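Local structure of putative peptide ABC-transport system periplasmic peptide-binding protein (Campylobacter jejuni, 4OEV) at residues 71-76 / 158-163; 264-269 / 455-460. The protein binds nickel(II) outside the cytoplasm as the solute-binding component of an ABC-type importer, in a family generally assigned to peptide transport. All coordinates share one frame; numbering follows the deposited sequence.

In the fold
Contact 1 (71-76 with 158-163) and contact 2 (264-269 with 455-460) lie on opposite sides of the chain's centre. Their own centres are about 44 Å apart, and their nearest atoms about 25 Å. They come in series along the chain. Contact 1 joins two loops, one before helix 81-92 and the other leading into strand 163-169 of a four-stranded mixed sheet. Contact 2 sets helices 256-265 and 268-274 against strand 454-467 of a six-stranded antiparallel sheet. Neither includes a residue of the nickel or oxalate site. The side chain of L457 is about 11 Å from the oxalate. Both are structural packing, but strand 379-384 of contact 2's sheet carries oxalate-pocket residues.

Contact 1: 71-76 / 158-163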
ATOM      1  N   VAL A  71      26.341 -12.916  -5.918  1.00 63.27           N
ATOM      2  CA  VAL A  71      25.542 -12.588  -4.743  1.00 62.83           C
ATOM      3  C   VAL A  71      25.599 -13.649  -3.647  1.00 62.30           C
ATOM      4  O   VAL A  71      25.518 -14.841  -3.923  1.00 63.23           O
ATOM      5  CB  VAL A  71      24.069 -12.355  -5.144  1.00 59.20           C
ATOM      6  CG1 VAL A  71      23.197 -12.134  -3.908  1.00 57.52           C
ATOM      7  CG2 VAL A  71      23.975 -11.204  -6.158  1.00 58.44           C
ATOM      8  N   LEU A  72      25.783 -13.208  -2.412  1.00 62.09           N
ATOM      9  CA  LEU A  72      25.658 -14.083  -1.253  1.00 63.52           C
ATOM     10  C   LEU A  72      24.389 -13.757  -0.440  1.00 60.32           C
ATOM     11  O   LEU A  72      24.035 -12.593  -0.296  1.00 58.83           O
ATOM     12  CB  LEU A  72      26.856 -13.946  -0.331  1.00 64.33           C
ATOM     13  CG  LEU A  72      28.135 -14.750  -0.590  1.00 67.10           C
ATOM     14  CD1 LEU A  72      28.127 -15.405  -1.986  1.00 67.70           C
ATOM     15  CD2 LEU A  72      29.327 -13.850  -0.340  1.00 75.30           C
ATOM     16  N   TRP A  73      23.741 -14.811   0.072  1.00 62.12           N
ATOM     17  CA  TRP A  73      22.781 -14.735   1.173  1.00 58.81           C
ATOM     18  C   TRP A  73      23.537 -14.318   2.433  1.00 62.23           C
ATOM     19  O   TRP A  73      24.739 -14.457   2.493  1.00 65.47           O
ATOM     20  CB  TRP A  73      22.107 -16.086   1.420  1.00 59.08           C
ATOM     21  CG  TRP A  73      21.231 -16.577   0.310  1.00 58.23           C
ATOM     22  CD1 TRP A  73      21.519 -17.556  -0.613  1.00 62.17           C
ATOM     23  CD2 TRP A  73      19.916 -16.114   0.010  1.00 59.67           C
ATOM     24  NE1 TRP A  73      20.452 -17.724  -1.469  1.00 58.66           N
ATOM     25  CE2 TRP A  73      19.455 -16.854  -1.109  1.00 56.04           C
ATOM     26  CE3 TRP A  73      19.080 -15.135   0.575  1.00 53.93           C
ATOM     27  CZ2 TRP A  73      18.191 -16.654  -1.668  1.00 54.19           C
ATOM     28  CZ3 TRP A  73      17.811 -14.937   0.020  1.00 52.06           C
ATOM     29  CH2 TRP A  73      17.383 -15.665  -1.091  1.00 52.19           C
ATOM     30  N   HIS A  74      22.830 -13.858   3.456  1.00 58.36           N
ATOM     31  CA  HIS A  74      23.456 -13.394   4.683  1.00 62.64           C
ATOM     32  C   HIS A  74      24.206 -14.490   5.445  1.00 67.59           C
ATOM     33  O   HIS A  74      24.989 -14.173   6.342  1.00 62.55           O
ATOM     34  CB  HIS A  74      22.403 -12.738   5.578  1.00 61.74           C
ATOM     35  CG  HIS A  74      21.815 -11.504   4.976  1.00 60.63           C
ATOM     36  ND1 HIS A  74      20.592 -10.976   5.360  1.00 53.13           N
ATOM     37  CD2 HIS A  74      22.287 -10.691   3.998  1.00 55.10           C
ATOM     38  CE1 HIS A  74      20.339  -9.902   4.637  1.00 51.84           C
ATOM     39  NE2 HIS A  74      21.351  -9.702   3.809  1.00 58.38           N
ATOM     40  N   ASP A  75      23.990 -15.761   5.083  1.00 62.15           N
ATOM     41  CA  ASP A  75      24.662 -16.856   5.791  1.00 64.62           C
ATOM     42  C   ASP A  75      25.847 -17.435   5.011  1.00 68.11           C
ATOM     43  O   ASP A  75      26.364 -18.489   5.372  1.00 69.52           O
ATOM     44  CB  ASP A  75      23.677 -17.976   6.169  1.00 64.16           C
ATOM     45  CG  ASP A  75      23.049 -18.658   4.969  1.00 66.92           C
ATOM     46  OD1 ASP A  75      23.298 -18.228   3.819  1.00 63.28           O
ATOM     47  OD2 ASP A  75      22.227 -19.577   5.202  1.00 63.44           O
ATOM     48  N   GLY A  76      26.230 -16.779   3.920  1.00 66.38           N
ATOM     49  CA  GLY A  76      27.427 -17.163   3.189  1.00 73.77           C
ATOM     50  C   GLY A  76      27.132 -17.969   1.944  1.00 74.98           C
ATOM     51  O   GLY A  76      27.951 -17.997   1.027  1.00 69.97           O
ATOM     52  N   ILE A 158      16.825 -14.718   6.729  1.00 51.81           N
ATOM     53  CA  ILE A 158      18.097 -14.628   6.037  1.00 53.08           C
ATOM     54  C   ILE A 158      17.795 -14.156   4.605  1.00 54.27           C
ATOM     55  O   ILE A 158      16.956 -14.759   3.926  1.00 51.13           O
ATOM     56  CB  ILE A 158      18.837 -15.992   6.021  1.00 57.42           C
ATOM     57  CG1 ILE A 158      19.361 -16.363   7.414  1.00 58.15           C
ATOM     58  CG2 ILE A 158      19.955 -15.967   5.013  1.00 56.27           C
ATOM     59  CD1 ILE A 158      20.487 -15.442   7.931  1.00 57.61           C
ATOM     60  N   GLY A 159      18.448 -13.085   4.146  1.00 51.80           N
ATOM     61  CA  GLY A 159      18.167 -12.547   2.817  1.00 50.78           C
ATOM     62  C   GLY A 159      19.396 -12.146   2.004  1.00 51.95           C
ATOM     63  O   GLY A 159      20.548 -12.437   2.393  1.00 53.73           O
ATOM     64  N   THR A 160      19.178 -11.504   0.857  1.00 51.11           N
ATOM     65  CA  THR A 160      20.301 -10.999   0.074  1.00 52.20           C
ATOM     66  C   THR A 160      20.387  -9.465   0.238  1.00 51.37           C
ATOM     67  O   THR A 160      21.256  -8.846  -0.364  1.00 52.15           O
ATOM     68  CB  THR A 160      20.170 -11.305  -1.424  1.00 52.21           C
ATOM     69  OG1 THR A 160      18.842 -10.945  -1.821  1.00 50.26           O
ATOM     70  CG2 THR A 160      20.395 -12.827  -1.760  1.00 53.52           C
ATOM     71  N   GLY A 161      19.509  -8.873   1.058  1.00 51.03           N
ATOM     72  CA  GLY A 161      19.384  -7.411   1.156  1.00 48.95           C
ATOM     73  C   GLY A 161      20.555  -6.644   1.806  1.00 50.11           C
ATOM     74  O   GLY A 161      21.583  -7.249   2.133  1.00 51.82           O
ATOM     75  N   PRO A 162      20.440  -5.289   1.924  1.00 49.29           N
ATOM     76  CA  PRO A 162      21.544  -4.473   2.495  1.00 50.40           C
ATOM     77  C   PRO A 162      21.756  -4.634   4.003  1.00 50.94           C
ATOM     78  O   PRO A 162      22.796  -4.252   4.558  1.00 55.67           O
ATOM     79  CB  PRO A 162      21.125  -3.030   2.189  1.00 49.19           C
ATOM     80  CG  PRO A 162      19.541  -3.090   2.068  1.00 47.18           C
ATOM     81  CD  PRO A 162      19.365  -4.453   1.349  1.00 56.51           C
ATOM     82  N   TYR A 163      20.779  -5.209   4.672  1.00 51.10           N
ATOM     83  CA  TYR A 163      20.816  -5.279   6.118  1.00 53.16           C
ATOM     84  C   TYR A 163      20.547  -6.679   6.660  1.00 55.95           C
ATOM     85  O   TYR A 163      19.574  -7.343   6.270  1.00 58.03           O
ATOM     86  CB  TYR A 163      19.807  -4.281   6.703  1.00 51.88           C
ATOM     87  CG  TYR A 163      20.384  -2.889   6.786  1.00 54.21           C
ATOM     88  CD1 TYR A 163      21.278  -2.573   7.802  1.00 55.94           C
ATOM     89  CD2 TYR A 163      20.060  -1.897   5.860  1.00 50.39           C
ATOM     90  CE1 TYR A 163      21.843  -1.321   7.901  1.00 54.58           C
ATOM     91  CE2 TYR A 163      20.645  -0.612   5.955  1.00 49.17           C
ATOM     92  CZ  TYR A 163      21.531  -0.347   6.988  1.00 51.95           C
ATOM     93  OH  TYR A 163      22.165   0.885   7.155  1.00 56.75           O
TER
HETATM   94  O   HOH W   1      23.800  -9.560  -0.878  1.00 34.75           O
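One face of the H74 imidazole is covered by the G159-T160 peptide, which is tilted to the ring. G159 O is closest, near the ring centre; G159 C sits 3.5 Å above the plane. G161 O is at the edge of this ring, and Y163 O lies close to H74 CE1. The indole of W73 carries the methyl of T160 on one face: CG2 is 3.7 Å from the centroid of the six-membered ring of W73, a CH-pi contact. At the indole edge, in plane, is G159 CA. H141 meets the indole edge-to-face. The first torsion of T160 sets CG2 anti to the carbonyl carbon (OG1 at chi1 47°). That methyl meets both the indole and V71 CG1, while OG1 turns to S35 outside the contact.

Two hydrogen bonds grip H74. Its backbone N donates to G159 O at 2.9 Å, with a bent N-H...O angle of 131°. Its ring NE2 donates to G161 O at 3.0 Å, nearly straight at 170°. NE2 stands above the plane of the G161 carbonyl. N179 gives G161 O a second donor. I158 adds apolar cover, with CG2 4.2 Å from W73 CB. A water donates to L72 O at 3.1 Å and to T160 O at 2.7 Å, bridging the two backbones.

W73 to G76 forms a type I beta turn, closed by G76 N to W73 O. Loop-to-loop packing pins this turn, ahead of helix 81-92, to the loop leading into strand 163-169. W73 NE1 bonds to D83 of helix 81-92, and D75 OD2 to H141. The NE2 bond requires a proton on that nitrogen. The peptide over one face and the in-plane NE2 bond together hold the rotation of the imidazole, so one histidine ties the turn to both G159 and G161.

Contact 2: 264-269 / 455-460; sequences YAVDKE and IFLAYL
V266 reaches two residues of the strand with its two methyls. CG2 meets I455 CD1 at 4.1 Å, the two side chains crossing at a slant. CG1 touches L457 CD2, also at 4.1 Å, with the side chains at about a right angle. The valine has CG1 anti to the backbone N (chi1 180°), which spreads the two branches toward these neighbours.

K268 supplies the polar link. Its chain bends at chi3 (-147°) and lays CD and CE alongside the carbonyl of F456. CE is 3.1 Å from F456 O. NZ donates to F456 O at 2.8 Å, tilted 31° from the carbonyl plane. It also bonds to A283 O and N284 OD1. NZ thus bonds to three protein oxygens, which would be expected to stabilise its positive charge. A water accepts from F456 N at 2.7 Å and, weakly, from K268 NZ at 3.4 Å.

D267 is the N-cap of helix 268-274, and its backbone N bonds to E354 of helix 342-357. On the other side of the contact, L457 and A458 both pair with R242, forming a classic beta bulge between strands 454-467 and 241-246. Helix 342-357 packs on V266 and I455 through F355. The inverse gamma turn centred on D267, between helices 256-265 and 268-274, therefore lies against both this helix and the six-stranded sheet.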
ATOM      1  N   TYR A 264     -22.163  12.922  -3.294  1.00 38.07           N
ATOM      2  CA  TYR A 264     -22.577  14.302  -3.630  1.00 35.51           C
ATOM      3  C   TYR A 264     -22.613  15.208  -2.405  1.00 32.97           C
ATOM      4  O   TYR A 264     -22.601  16.460  -2.522  1.00 34.03           O
ATOM      5  CB  TYR A 264     -23.960  14.314  -4.315  1.00 38.38           C
ATOM      6  CG  TYR A 264     -23.941  13.921  -5.785  1.00 40.33           C
ATOM      7  CD1 TYR A 264     -23.261  14.687  -6.720  1.00 42.63           C
ATOM      8  CD2 TYR A 264     -24.620  12.794  -6.236  1.00 39.22           C
ATOM      9  CE1 TYR A 264     -23.242  14.329  -8.065  1.00 42.98           C
ATOM     10  CE2 TYR A 264     -24.617  12.439  -7.562  1.00 42.17           C
ATOM     11  CZ  TYR A 264     -23.920  13.211  -8.480  1.00 45.30           C
ATOM     12  OH  TYR A 264     -23.880  12.841  -9.814  1.00 46.98           O
ATOM     13  N   ALA A 265     -22.642  14.596  -1.225  1.00 40.51           N
ATOM     14  CA  ALA A 265     -22.793  15.336   0.012  1.00 42.72           C
ATOM     15  C   ALA A 265     -21.492  15.964   0.516  1.00 41.81           C
ATOM     16  O   ALA A 265     -21.522  16.881   1.333  1.00 41.06           O
ATOM     17  CB  ALA A 265     -23.353  14.427   1.081  1.00 35.38           C
ATOM     18  N   VAL A 266     -20.358  15.444   0.074  1.00 39.66           N
ATOM     19  CA  VAL A 266     -19.078  15.864   0.656  1.00 40.56           C
ATOM     20  C   VAL A 266     -18.378  16.948  -0.179  1.00 39.80           C
ATOM     21  O   VAL A 266     -18.125  16.761  -1.368  1.00 40.64           O
ATOM     22  CB  VAL A 266     -18.110  14.634   0.809  1.00 34.60           C
ATOM     23  CG1 VAL A 266     -16.755  15.106   1.424  1.00 35.41           C
ATOM     24  CG2 VAL A 266     -18.740  13.555   1.692  1.00 32.89           C
ATOM     25  N   ASP A 267     -18.046  18.071   0.446  1.00 41.16           N
ATOM     26  CA  ASP A 267     -17.309  19.139  -0.229  1.00 46.45           C
ATOM     27  C   ASP A 267     -15.818  18.856  -0.109  1.00 47.13           C
ATOM     28  O   ASP A 267     -15.154  19.325   0.828  1.00 49.29           O
ATOM     29  CB  ASP A 267     -17.669  20.527   0.359  1.00 56.34           C
ATOM     30  CG  ASP A 267     -17.013  21.689  -0.392  1.00 60.13           C
ATOM     31  OD1 ASP A 267     -16.321  21.446  -1.404  1.00 61.29           O
ATOM     32  OD2 ASP A 267     -17.242  22.856  -0.005  1.00 64.02           O
ATOM     33  N   LYS A 268     -15.311  18.072  -1.061  1.00 44.06           N
ATOM     34  CA  LYS A 268     -13.928  17.619  -1.054  1.00 42.72           C
ATOM     35  C   LYS A 268     -12.955  18.782  -1.208  1.00 46.49           C
ATOM     36  O   LYS A 268     -11.859  18.755  -0.640  1.00 49.57           O
ATOM     37  CB  LYS A 268     -13.686  16.609  -2.187  1.00 38.08           C
ATOM     38  CG  LYS A 268     -14.605  15.420  -2.169  1.00 35.74           C
ATOM     39  CD  LYS A 268     -14.048  14.340  -3.064  1.00 39.83           C
ATOM     40  CE  LYS A 268     -15.119  13.532  -3.724  1.00 40.08           C
ATOM     41  NZ  LYS A 268     -14.517  12.443  -4.628  1.00 39.30           N
ATOM     42  N   GLU A 269     -13.323  19.793  -1.990  1.00 49.17           N
ATOM     43  CA  GLU A 269     -12.418  20.937  -2.160  1.00 54.34           C
ATOM     44  C   GLU A 269     -12.126  21.589  -0.815  1.00 55.50           C
ATOM     45  O   GLU A 269     -10.982  21.925  -0.517  1.00 53.55           O
ATOM     46  CB  GLU A 269     -12.998  21.980  -3.116  1.00 60.48           C
ATOM     47  CG  GLU A 269     -12.953  21.600  -4.573  1.00 65.19           C
ATOM     48  CD  GLU A 269     -11.531  21.543  -5.122  1.00 70.04           C
ATOM     49  OE1 GLU A 269     -10.645  22.257  -4.588  1.00 73.36           O
ATOM     50  OE2 GLU A 269     -11.298  20.781  -6.092  1.00 69.65           O
ATOM     51  N   ILE A 455     -16.280   6.639  -0.969  1.00 31.45           N
ATOM     52  CA  ILE A 455     -16.171   8.077  -1.259  1.00 28.62           C
ATOM     53  C   ILE A 455     -14.669   8.397  -1.340  1.00 31.38           C
ATOM     54  O   ILE A 455     -13.974   8.291  -0.303  1.00 28.38           O
ATOM     55  CB  ILE A 455     -16.758   8.993  -0.206  1.00 28.60           C
ATOM     56  CG1 ILE A 455     -18.250   8.686   0.002  1.00 30.11           C
ATOM     57  CG2 ILE A 455     -16.559  10.407  -0.651  1.00 27.20           C
ATOM     58  CD1 ILE A 455     -18.878   9.542   1.098  1.00 31.63           C
ATOM     59  N   PHE A 456     -14.145   8.679  -2.537  1.00 30.56           N
ATOM     60  CA  PHE A 456     -12.709   9.031  -2.624  1.00 32.11           C
ATOM     61  C   PHE A 456     -12.541  10.446  -2.080  1.00 32.93           C
ATOM     62  O   PHE A 456     -13.348  11.309  -2.382  1.00 34.29           O
ATOM     63  CB  PHE A 456     -12.182   8.954  -4.034  1.00 29.78           C
ATOM     64  CG  PHE A 456     -11.898   7.563  -4.491  1.00 29.11           C
ATOM     65  CD1 PHE A 456     -10.589   7.073  -4.455  1.00 29.10           C
ATOM     66  CD2 PHE A 456     -12.899   6.754  -4.953  1.00 28.11           C
ATOM     67  CE1 PHE A 456     -10.282   5.793  -4.890  1.00 27.16           C
ATOM     68  CE2 PHE A 456     -12.586   5.412  -5.394  1.00 27.80           C
ATOM     69  CZ  PHE A 456     -11.275   4.974  -5.358  1.00 29.83           C
ATOM     70  N   LEU A 457     -11.492  10.686  -1.311  1.00 32.13           N
ATOM     71  CA  LEU A 457     -11.363  12.002  -0.665  1.00 29.06           C
ATOM     72  C   LEU A 457     -10.118  12.729  -1.154  1.00 32.43           C
ATOM     73  O   LEU A 457     -10.235  13.772  -1.795  1.00 33.62           O
ATOM     74  CB  LEU A 457     -11.347  11.826   0.848  1.00 26.69           C
ATOM     75  CG  LEU A 457     -12.669  11.249   1.373  1.00 27.46           C
ATOM     76  CD1 LEU A 457     -12.493  10.743   2.824  1.00 30.41           C
ATOM     77  CD2 LEU A 457     -13.742  12.351   1.331  1.00 32.20           C
ATOM     78  N   ALA A 458      -8.917  12.191  -0.896  1.00 30.06           N
ATOM     79  CA  ALA A 458      -7.734  12.945  -1.264  1.00 29.13           C
ATOM     80  C   ALA A 458      -6.479  12.059  -1.447  1.00 29.22           C
ATOM     81  O   ALA A 458      -6.329  11.046  -0.768  1.00 32.36           O
ATOM     82  CB  ALA A 458      -7.440  14.007  -0.224  1.00 28.18           C
ATOM     83  N   TYR A 459      -5.602  12.486  -2.343  1.00 31.83           N
ATOM     84  CA  TYR A 459      -4.243  11.941  -2.465  1.00 31.58           C
ATOM     85  C   TYR A 459      -3.306  12.744  -1.554  1.00 33.07           C
ATOM     86  O   TYR A 459      -3.433  13.953  -1.472  1.00 34.56           O
ATOM     87  CB  TYR A 459      -3.758  12.020  -3.904  1.00 32.74           C
ATOM     88  CG  TYR A 459      -4.280  10.887  -4.777  1.00 32.53           C
ATOM     89  CD1 TYR A 459      -3.504   9.765  -5.041  1.00 33.71           C
ATOM     90  CD2 TYR A 459      -5.525  10.968  -5.380  1.00 32.71           C
ATOM     91  CE1 TYR A 459      -3.969   8.726  -5.872  1.00 34.07           C
ATOM     92  CE2 TYR A 459      -6.015   9.927  -6.197  1.00 32.58           C
ATOM     93  CZ  TYR A 459      -5.232   8.823  -6.447  1.00 32.28           C
ATOM     94  OH  TYR A 459      -5.712   7.806  -7.251  1.00 30.88           O
ATOM     95  N   LEU A 460      -2.420  12.056  -0.835  1.00 31.18           N
ATOM     96  CA  LEU A 460      -1.568  12.689   0.169  1.00 33.02           C
ATOM     97  C   LEU A 460      -0.112  12.923  -0.261  1.00 34.32           C
ATOM     98  O   LEU A 460       0.488  12.093  -0.980  1.00 31.53           O
ATOM     99  CB  LEU A 460      -1.560  11.827   1.425  1.00 33.92           C
ATOM    100  CG  LEU A 460      -2.887  11.405   1.980  1.00 33.50           C
ATOM    101  CD1 LEU A 460      -2.607  10.555   3.202  1.00 32.04           C
ATOM    102  CD2 LEU A 460      -3.722  12.678   2.375  1.00 32.91           C
TER
HETATM  103  O   HOH W   2     -15.602   9.191  -4.774  1.00 50.29           O